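Uncharacterized protein orp (Desulfovibrio gigas, PDB 2WFB) probably binds or helps assemble a mixed molybdenum-copper sulphide cluster, and is seen here in its cluster-free apo form. Local coordinates at residues Q5-T10 with V70-Y75. Sequence-based numbering, arbitrary orientation.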
loop_
_atom_site.group_PDB
_atom_site.type_symbol
_atom_site.label_atom_id
_atom_site.label_comp_id
_atom_site.label_asym_id
_atom_site.label_seq_id
_atom_site.Cartn_x
_atom_site.Cartn_y
_atom_site.Cartn_z
ATOM N N GLN A 5 5.950 11.578 -0.099
ATOM C CA GLN A 5 6.844 10.922 -1.050
ATOM C C GLN A 5 7.319 9.535 -0.632
ATOM O O GLN A 5 8.193 8.978 -1.280
ATOM C CB GLN A 5 8.054 11.801 -1.352
ATOM C CG GLN A 5 7.733 13.032 -2.179
ATOM C CD GLN A 5 8.956 13.926 -2.385
ATOM O OE1 GLN A 5 9.572 14.376 -1.418
ATOM N NE2 GLN A 5 9.311 14.172 -3.648
ATOM N N ARG A 6 6.762 8.984 0.453
ATOM C CA ARG A 6 6.979 7.557 0.790
ATOM C C ARG A 6 5.760 6.783 0.347
ATOM O O ARG A 6 4.672 6.904 0.919
ATOM C CB ARG A 6 7.213 7.307 2.284
ATOM C CG ARG A 6 7.947 8.390 2.980
ATOM C CD ARG A 6 9.415 8.106 3.169
ATOM N NE ARG A 6 9.748 8.390 4.570
ATOM C CZ ARG A 6 9.797 7.464 5.517
ATOM N NH1 ARG A 6 9.578 6.190 5.198
ATOM N NH2 ARG A 6 10.073 7.807 6.768
ATOM N N ILE A 7 5.963 6.022 -0.711
ATOM C CA ILE A 7 4.878 5.338 -1.399
ATOM C C ILE A 7 4.941 3.857 -1.017
ATOM O O ILE A 7 5.929 3.207 -1.294
ATOM C CB ILE A 7 5.009 5.497 -2.920
ATOM C CG1 ILE A 7 5.096 6.990 -3.298
ATOM C CG2 ILE A 7 3.845 4.766 -3.599
ATOM C CD1 ILE A 7 5.548 7.275 -4.734
ATOM N N ALA A 8 3.900 3.357 -0.344
ATOM C CA ALA A 8 3.792 1.941 -0.041
ATOM C C ALA A 8 2.979 1.237 -1.132
ATOM O O ALA A 8 1.966 1.735 -1.584
ATOM C CB ALA A 8 3.144 1.725 1.311
ATOM N N VAL A 9 3.447 0.081 -1.559
ATOM C CA VAL A 9 2.737 -0.673 -2.572
ATOM C C VAL A 9 2.579 -2.087 -2.026
ATOM O O VAL A 9 3.572 -2.692 -1.640
ATOM C CB VAL A 9 3.503 -0.715 -3.911
ATOM C CG1 VAL A 9 2.670 -1.436 -4.991
ATOM C CG2 VAL A 9 3.867 0.687 -4.404
ATOM N N THR A 10 1.342 -2.603 -1.996
ATOM C CA THR A 10 1.099 -3.998 -1.588
ATOM C C THR A 10 1.833 -4.969 -2.504
ATOM O O THR A 10 1.825 -4.819 -3.722
ATOM C CB THR A 10 -0.388 -4.349 -1.524
ATOM O OG1 THR A 10 -1.002 -4.066 -2.791
ATOM C CG2 THR A 10 -1.077 -3.523 -0.445
ATOM N N VAL A 70 1.278 7.395 0.898
ATOM C CA VAL A 70 0.466 6.896 -0.216
ATOM C C VAL A 70 0.499 5.378 -0.122
ATOM O O VAL A 70 1.539 4.801 0.199
ATOM C CB VAL A 70 1.080 7.284 -1.576
ATOM C CG1 VAL A 70 0.243 6.709 -2.776
ATOM C CG2 VAL A 70 1.199 8.799 -1.709
ATOM N N LEU A 71 -0.636 4.746 -0.389
ATOM C CA LEU A 71 -0.687 3.295 -0.507
ATOM C C LEU A 71 -1.287 2.931 -1.866
ATOM O O LEU A 71 -2.390 3.374 -2.209
ATOM C CB LEU A 71 -1.538 2.692 0.609
ATOM C CG LEU A 71 -1.839 1.212 0.329
ATOM C CD1 LEU A 71 -0.673 0.337 0.780
ATOM C CD2 LEU A 71 -3.165 0.795 0.884
ATOM N N LEU A 72 -0.566 2.121 -2.612
ATOM C CA LEU A 72 -1.035 1.634 -3.895
ATOM C C LEU A 72 -1.359 0.135 -3.796
ATOM O O LEU A 72 -0.541 -0.641 -3.313
ATOM C CB LEU A 72 0.036 1.860 -4.934
ATOM C CG LEU A 72 0.172 3.215 -5.698
ATOM C CD1 LEU A 72 -0.710 4.398 -5.289
ATOM C CD2 LEU A 72 1.634 3.574 -5.949
ATOM N N THR A 73 -2.540 -0.264 -4.270
ATOM C CA THR A 73 -3.044 -1.624 -4.071
ATOM C C THR A 73 -4.123 -2.005 -5.101
ATOM O O THR A 73 -4.382 -1.255 -6.058
ATOM C CB THR A 73 -3.574 -1.851 -2.579
ATOM O OG1 THR A 73 -3.835 -3.257 -2.374
ATOM C CG2 THR A 73 -4.861 -1.031 -2.248
ATOM N N GLY A 74 -4.718 -3.191 -4.911
ATOM C CA GLY A 74 -5.877 -3.600 -5.683
ATOM C C GLY A 74 -7.160 -3.214 -4.968
ATOM O O GLY A 74 -7.830 -2.258 -5.362
ATOM N N TYR A 75 -7.483 -3.952 -3.905
ATOM C CA TYR A 75 -8.751 -3.819 -3.180
ATOM C C TYR A 75 -8.498 -3.509 -1.711
ATOM O O TYR A 75 -7.554 -4.043 -1.104
ATOM C CB TYR A 75 -9.564 -5.140 -3.274
ATOM C CG TYR A 75 -9.882 -5.531 -4.691
ATOM C CD1 TYR A 75 -11.007 -5.009 -5.329
ATOM C CD2 TYR A 75 -9.045 -6.369 -5.408
ATOM C CE1 TYR A 75 -11.308 -5.330 -6.633
ATOM C CE2 TYR A 75 -9.331 -6.706 -6.736
ATOM C CZ TYR A 75 -10.475 -6.180 -7.332
ATOM O OH TYR A 75 -10.803 -6.481 -8.641
#
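Arg6 opens the pairing of the central strand 6-11 with its parallel neighbour 68-72 in a mixed five-stranded sheet, the ribonuclease H-like fold of the dinitrogenase iron-molybdenum cofactor family, its O receiving a long, weak hydrogen bond from Val70 N. The two strand segments, their directions 25° apart, illustrate how a parallel ladder is stitched: alternate residues of one strand give both their N-H and their C=O to the neighbour, while those between them turn their polar groups to the other side. Ile7 is such an intermediate residue, bonded through its backbone to Val33 of the antiparallel strand 29-34. Its CG2, anti to the backbone N, lies 3.4 Å from Leu72 CD2, closer than carbon atoms usually come, and also meets CG1 of Val70, whose side chain lies alongside and points the same way. Phe107 of helix 100-108 packs on both Ile7 and Leu72 on this apolar face. Ala8 carries the ladder: its N donates to Val70 O at 2.8 Å, from a position tilted 26° out of the carbonyl plane, and its O accepts from Leu72 N, also at 2.8 Å. The opposite face is built by Ala8 CB and Leu71 CD1, which meet at 4.1 Å, and Leu63 of helix 55-66 packs on both residues. Val9 rejoins the Ile7 side, its side chain lying obliquely across that of Leu72, with CG2 4.0 Å from both Leu72 CB and CD2, while Val104 of helix 100-108 packs on Val9. Thr10 finishes the ladder, its N donating to Leu72 O almost in line with the carbonyl. Beyond that point the second strand has ended, and side chains take over from the backbone. Thr10 OG1, standing between its own backbone N and carbonyl carbon (chi1 56°), is also hydrogen-bonded to Asp21 O, and it accepts a 3.0 Å hydrogen bond from Thr73 OG1.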